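Local coordinates for protein peptidase, C14 family (Geobacter sulfurreducens PCA, PDB 3BIJ) that is of unknown function but belongs to the caspase-like peptidase C14 family and may act as a cysteine endopeptidase, at residues Gly20-Lys25 with Gln169-Arg174; Glu30-Asp35 with Arg163-Pro168. All coordinates share one frame; numbering follows the deposited sequence.

Contact 1: Gly20-Lys25 with Gln169-Arg174; sequences GGWAGK and QSVAMR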
loop_
_atom_site.group_PDB
_atom_site.type_symbol
_atom_site.label_atom_id
_atom_site.label_comp_id
_atom_site.label_asym_id
_atom_site.label_seq_id
_atom_site.Cartn_x
_atom_site.Cartn_y
_atom_site.Cartn_z
ATOM N N GLY A 20 -33.793 -6.567 8.871
ATOM C CA GLY A 20 -33.143 -6.787 10.151
ATOM C C GLY A 20 -32.394 -5.594 10.722
ATOM O O GLY A 20 -31.315 -5.759 11.283
ATOM N N GLY A 21 -32.946 -4.393 10.575
ATOM C CA GLY A 21 -32.289 -3.218 11.123
ATOM C C GLY A 21 -31.302 -2.516 10.213
ATOM O O GLY A 21 -30.696 -1.516 10.595
ATOM N N TRP A 22 -31.137 -3.030 9.004
ATOM C CA TRP A 22 -30.219 -2.439 8.037
ATOM C C TRP A 22 -30.978 -1.436 7.178
ATOM O O TRP A 22 -32.043 -1.756 6.652
ATOM C CB TRP A 22 -29.655 -3.532 7.141
ATOM C CG TRP A 22 -28.630 -3.043 6.178
ATOM C CD1 TRP A 22 -27.445 -2.453 6.487
ATOM C CD2 TRP A 22 -28.640 -3.202 4.757
ATOM N NE1 TRP A 22 -26.704 -2.251 5.354
ATOM C CE2 TRP A 22 -27.413 -2.703 4.275
ATOM C CE3 TRP A 22 -29.560 -3.727 3.843
ATOM C CZ2 TRP A 22 -27.083 -2.712 2.927
ATOM C CZ3 TRP A 22 -29.231 -3.733 2.502
ATOM C CH2 TRP A 22 -28.000 -3.232 2.058
ATOM N N ALA A 23 -30.433 -0.236 7.022
ATOM C CA ALA A 23 -31.093 0.790 6.219
ATOM C C ALA A 23 -30.593 0.825 4.768
ATOM O O ALA A 23 -31.196 1.480 3.907
ATOM C CB ALA A 23 -30.902 2.161 6.870
ATOM N N GLY A 24 -29.494 0.121 4.509
ATOM C CA GLY A 24 -28.923 0.083 3.174
ATOM C C GLY A 24 -28.732 1.467 2.590
ATOM O O GLY A 24 -29.033 1.712 1.424
ATOM N N LYS A 25 -28.231 2.383 3.409
ATOM C CA LYS A 25 -28.012 3.759 2.980
ATOM C C LYS A 25 -27.006 3.924 1.843
ATOM O O LYS A 25 -25.950 3.282 1.813
ATOM C CB LYS A 25 -27.572 4.604 4.179
ATOM C CG LYS A 25 -28.700 4.936 5.169
ATOM C CD LYS A 25 -29.224 6.371 4.995
ATOM C CE LYS A 25 -29.701 6.621 3.552
ATOM N NZ LYS A 25 -30.155 8.026 3.257
ATOM N N GLN A 169 -23.270 -9.726 3.138
ATOM C CA GLN A 169 -23.726 -11.087 3.365
ATOM C C GLN A 169 -24.372 -11.310 4.717
ATOM O O GLN A 169 -25.349 -12.049 4.830
ATOM C CB GLN A 169 -22.574 -12.063 3.180
ATOM C CG GLN A 169 -22.060 -12.111 1.761
ATOM C CD GLN A 169 -21.009 -13.179 1.568
ATOM O OE1 GLN A 169 -20.495 -13.360 0.465
ATOM N NE2 GLN A 169 -20.681 -13.899 2.643
ATOM N N SER A 170 -23.835 -10.685 5.754
ATOM C CA SER A 170 -24.425 -10.861 7.071
ATOM C C SER A 170 -25.885 -10.410 7.077
ATOM O O SER A 170 -26.767 -11.133 7.545
ATOM C CB SER A 170 -23.619 -10.088 8.096
ATOM O OG SER A 170 -22.300 -10.599 8.101
ATOM N N VAL A 171 -26.133 -9.219 6.539
ATOM C CA VAL A 171 -27.476 -8.669 6.461
ATOM C C VAL A 171 -28.372 -9.536 5.588
ATOM O O VAL A 171 -29.545 -9.718 5.890
ATOM C CB VAL A 171 -27.456 -7.244 5.875
ATOM C CG1 VAL A 171 -28.882 -6.744 5.646
ATOM C CG2 VAL A 171 -26.722 -6.311 6.819
ATOM N N ALA A 172 -27.821 -10.070 4.504
ATOM C CA ALA A 172 -28.598 -10.902 3.600
ATOM C C ALA A 172 -29.204 -12.099 4.325
ATOM O O ALA A 172 -30.377 -12.418 4.129
ATOM C CB ALA A 172 -27.731 -11.378 2.458
HETATM N N MSE A 173 -28.400 -12.759 5.155
HETATM C CA MSE A 173 -28.850 -13.925 5.905
HETATM C C MSE A 173 -29.769 -13.515 7.044
HETATM O O MSE A 173 -30.795 -14.151 7.304
HETATM C CB MSE A 173 -27.646 -14.684 6.466
HETATM C CG MSE A 173 -26.610 -15.070 5.403
HETATM SE SE MSE A 173 -25.047 -16.012 6.120
HETATM C CE MSE A 173 -24.343 -14.566 7.255
ATOM N N ARG A 174 -29.385 -12.453 7.737
ATOM C CA ARG A 174 -30.190 -11.959 8.839
ATOM C C ARG A 174 -31.587 -11.584 8.317
ATOM O O ARG A 174 -32.599 -11.915 8.939
ATOM C CB ARG A 174 -29.511 -10.743 9.483
ATOM C CG ARG A 174 -30.160 -10.309 10.800
ATOM C CD ARG A 174 -29.790 -8.892 11.172
ATOM N NE ARG A 174 -28.555 -8.785 11.928
ATOM C CZ ARG A 174 -27.954 -7.624 12.194
ATOM N NH1 ARG A 174 -26.829 -7.589 12.905
ATOM N NH2 ARG A 174 -28.465 -6.489 11.731
#
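W22 has CG anti to the backbone N (chi1 -176°), which lays its indole against V171 on the facing helix. The two side chains cross at about a right angle. Both V171 methyls press on one indole face. CG2 of V171 sits over the five-membered ring as a CH-pi contact, 4.0 Å from the ring centroid. CG1 of V171 lies nearer the rim, 3.6 Å from W22 CE3 and 3.6 Å from W22 CB. The opposite ring face carries G24 CA, so the loop folds back under its own tryptophan. One turn further along the helix, R174 bends at chi3 (-87°) and brings its guanidinium to the loop backbone. R174 NH2 donates to G20 O over 3.0 Å. The bond is bent at the hydrogen (139°), and the oxygen is tilted from the guanidinium plane. G20 has positive phi, and a side chain there would clash with R174 CD. F219 of the second subunit meets the W22 ring almost perpendicularly and also packs on V171. The contact packs the loop between strand 4-10 and helix 29-42 against the first turns of helix 169-178, at the interface with the second subunit.

Contact 2: Glu30-Asp35 with Arg163-Pro168; sequences EADAED and RYRAMP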
loop_
_atom_site.group_PDB
_atom_site.type_symbol
_atom_site.label_atom_id
_atom_site.label_comp_id
_atom_site.label_asym_id
_atom_site.label_seq_id
_atom_site.Cartn_x
_atom_site.Cartn_y
_atom_site.Cartn_z
ATOM N N GLU A 30 -30.740 7.974 -6.028
ATOM C CA GLU A 30 -31.854 8.806 -6.472
ATOM C C GLU A 30 -31.380 9.726 -7.596
ATOM O O GLU A 30 -32.118 10.005 -8.534
ATOM C CB GLU A 30 -32.422 9.606 -5.305
ATOM C CG GLU A 30 -33.359 8.758 -4.475
ATOM C CD GLU A 30 -33.911 9.488 -3.279
ATOM O OE1 GLU A 30 -34.397 10.624 -3.450
ATOM O OE2 GLU A 30 -33.863 8.916 -2.172
ATOM N N ALA A 31 -30.135 10.174 -7.503
ATOM C CA ALA A 31 -29.577 11.024 -8.529
ATOM C C ALA A 31 -29.521 10.210 -9.820
ATOM O O ALA A 31 -29.920 10.696 -10.877
ATOM C CB ALA A 31 -28.176 11.504 -8.127
ATOM N N ASP A 32 -29.034 8.971 -9.744
ATOM C CA ASP A 32 -28.960 8.111 -10.937
ATOM C C ASP A 32 -30.319 7.979 -11.620
ATOM O O ASP A 32 -30.422 8.084 -12.844
ATOM C CB ASP A 32 -28.481 6.701 -10.581
ATOM C CG ASP A 32 -26.994 6.628 -10.310
ATOM O OD1 ASP A 32 -26.536 5.566 -9.842
ATOM O OD2 ASP A 32 -26.281 7.614 -10.562
ATOM N N ALA A 33 -31.359 7.734 -10.831
ATOM C CA ALA A 33 -32.693 7.579 -11.393
ATOM C C ALA A 33 -33.179 8.864 -12.080
ATOM O O ALA A 33 -33.699 8.816 -13.198
ATOM C CB ALA A 33 -33.671 7.147 -10.314
ATOM N N GLU A 34 -33.003 10.004 -11.416
ATOM C CA GLU A 34 -33.411 11.283 -11.992
ATOM C C GLU A 34 -32.683 11.507 -13.317
ATOM O O GLU A 34 -33.302 11.876 -14.319
ATOM C CB GLU A 34 -33.110 12.438 -11.024
ATOM C CG GLU A 34 -33.914 12.381 -9.718
ATOM C CD GLU A 34 -33.612 13.539 -8.749
ATOM O OE1 GLU A 34 -32.433 13.699 -8.316
ATOM O OE2 GLU A 34 -34.567 14.285 -8.410
ATOM N N ASP A 35 -31.373 11.264 -13.326
ATOM C CA ASP A 35 -30.574 11.433 -14.533
ATOM C C ASP A 35 -31.027 10.489 -15.646
ATOM O O ASP A 35 -31.090 10.887 -16.807
ATOM C CB ASP A 35 -29.089 11.200 -14.230
ATOM C CG ASP A 35 -28.477 12.322 -13.407
ATOM O OD1 ASP A 35 -27.367 12.135 -12.867
ATOM O OD2 ASP A 35 -29.105 13.393 -13.301
ATOM N N ARG A 163 -18.259 3.194 -1.047
ATOM C CA ARG A 163 -19.429 2.336 -0.866
ATOM C C ARG A 163 -19.778 1.546 -2.125
ATOM O O ARG A 163 -19.711 2.056 -3.240
ATOM C CB ARG A 163 -20.661 3.164 -0.465
ATOM C CG ARG A 163 -20.494 4.003 0.787
ATOM C CD ARG A 163 -21.714 4.885 1.041
ATOM N NE ARG A 163 -22.073 5.683 -0.135
ATOM C CZ ARG A 163 -21.268 6.568 -0.724
ATOM N NH1 ARG A 163 -20.048 6.775 -0.250
ATOM N NH2 ARG A 163 -21.677 7.245 -1.792
ATOM N N TYR A 164 -20.172 0.297 -1.930
ATOM C CA TYR A 164 -20.550 -0.557 -3.033
ATOM C C TYR A 164 -22.037 -0.873 -2.893
ATOM O O TYR A 164 -22.552 -1.018 -1.788
ATOM C CB TYR A 164 -19.706 -1.826 -2.994
ATOM C CG TYR A 164 -18.246 -1.598 -3.330
ATOM C CD1 TYR A 164 -17.848 -1.340 -4.645
ATOM C CD2 TYR A 164 -17.258 -1.695 -2.351
ATOM C CE1 TYR A 164 -16.502 -1.198 -4.982
ATOM C CE2 TYR A 164 -15.903 -1.553 -2.675
ATOM C CZ TYR A 164 -15.538 -1.310 -3.988
ATOM O OH TYR A 164 -14.217 -1.220 -4.345
ATOM N N ARG A 165 -22.724 -0.977 -4.022
ATOM C CA ARG A 165 -24.151 -1.229 -4.030
ATOM C C ARG A 165 -24.538 -2.690 -3.870
ATOM O O ARG A 165 -25.359 -3.223 -4.615
ATOM C CB ARG A 165 -24.741 -0.632 -5.303
ATOM C CG ARG A 165 -24.580 0.884 -5.355
ATOM C CD ARG A 165 -25.187 1.501 -6.608
ATOM N NE ARG A 165 -25.189 2.957 -6.552
ATOM C CZ ARG A 165 -25.626 3.746 -7.525
ATOM N NH1 ARG A 165 -25.586 5.065 -7.363
ATOM N NH2 ARG A 165 -26.096 3.213 -8.654
ATOM N N ALA A 166 -23.939 -3.335 -2.878
ATOM C CA ALA A 166 -24.237 -4.733 -2.601
ATOM C C ALA A 166 -24.551 -4.877 -1.121
ATOM O O ALA A 166 -23.846 -4.336 -0.265
ATOM C CB ALA A 166 -23.050 -5.607 -2.965
HETATM N N MSE A 167 -25.612 -5.613 -0.821
HETATM C CA MSE A 167 -25.992 -5.825 0.558
HETATM C C MSE A 167 -24.965 -6.771 1.182
HETATM O O MSE A 167 -24.583 -7.779 0.573
HETATM C CB MSE A 167 -27.402 -6.418 0.621
HETATM C CG MSE A 167 -27.864 -6.813 2.007
HETATM SE SE MSE A 167 -29.736 -7.392 2.016
HETATM C CE MSE A 167 -29.586 -8.962 0.854
ATOM N N PRO A 168 -24.464 -6.436 2.386
ATOM C CA PRO A 168 -23.479 -7.313 3.026
ATOM C C PRO A 168 -24.066 -8.685 3.343
ATOM O O PRO A 168 -25.216 -8.796 3.761
ATOM C CB PRO A 168 -23.066 -6.524 4.265
ATOM C CG PRO A 168 -24.236 -5.639 4.524
ATOM C CD PRO A 168 -24.646 -5.198 3.161
#
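D32 and R165 approach from opposite directions and form a buried salt bridge inside the caspase-like alpha/beta fold. D32 lies on helix 29-42. R165 stands in the loop just after strand 163-164, at the centre of an inverse gamma turn. Its side chain is extended from CG to NE, and the guanidinium grips end-on, with both terminal nitrogens on one oxygen. R165 NH1 and R165 NH2 each donate to D32 OD1, at 2.7 Å. The oxygen lies in the guanidinium plane, but the carboxylate is turned 60° from that plane. This is not the flat, two-oxygen pairing. D32 OD2 is instead bonded to G221 N, and S82 OG also bonds D32 OD1. R165 also bonds D216 through NH1 and the carbonyl of D133 through NH2. The cluster of D32, S82 and D133 is consistent with the acidic S1 pocket of metacaspase-like peptidases, here occupied by the chain's own R165. Replacing D32 by an alanine removes the carboxylate, which would probably leave R165 and S82 without this acceptor and the G221 amide without its mate. D133 OD2 also lies close to D32 OD1; the nearby R165 guanidinium probably eases any repulsion between the two carboxylates. The two bonds reach D32 OD1 differently: R165 NH2 lies nearly along its C-O direction, whereas R165 NH1 comes from above the carboxylate plane, 47° out of it.

The centres of contacts 1 and 2 are 16 Å apart, and contact 2 is nested in the chain loop that contact 1 closes. Segment 163-168 runs straight into helix 169-178, with P168 at its N-cap. The two contacts also touch. W22 CZ3 lies 3.4 Å from CG of selenomethionine M167, and W22 CZ2 lies 3.5 Å from P168 CD. On the helix side, A172 CB is 3.4 Å from M167 CE. W22 of contact 1 meets the H84 ring, and A166 of contact 2 packs on C135. By the family motifs, H84 and C135 are probably the His-Cys dyad. The backbones of R165 and M167 hydrogen-bond to that of G85, next to H84.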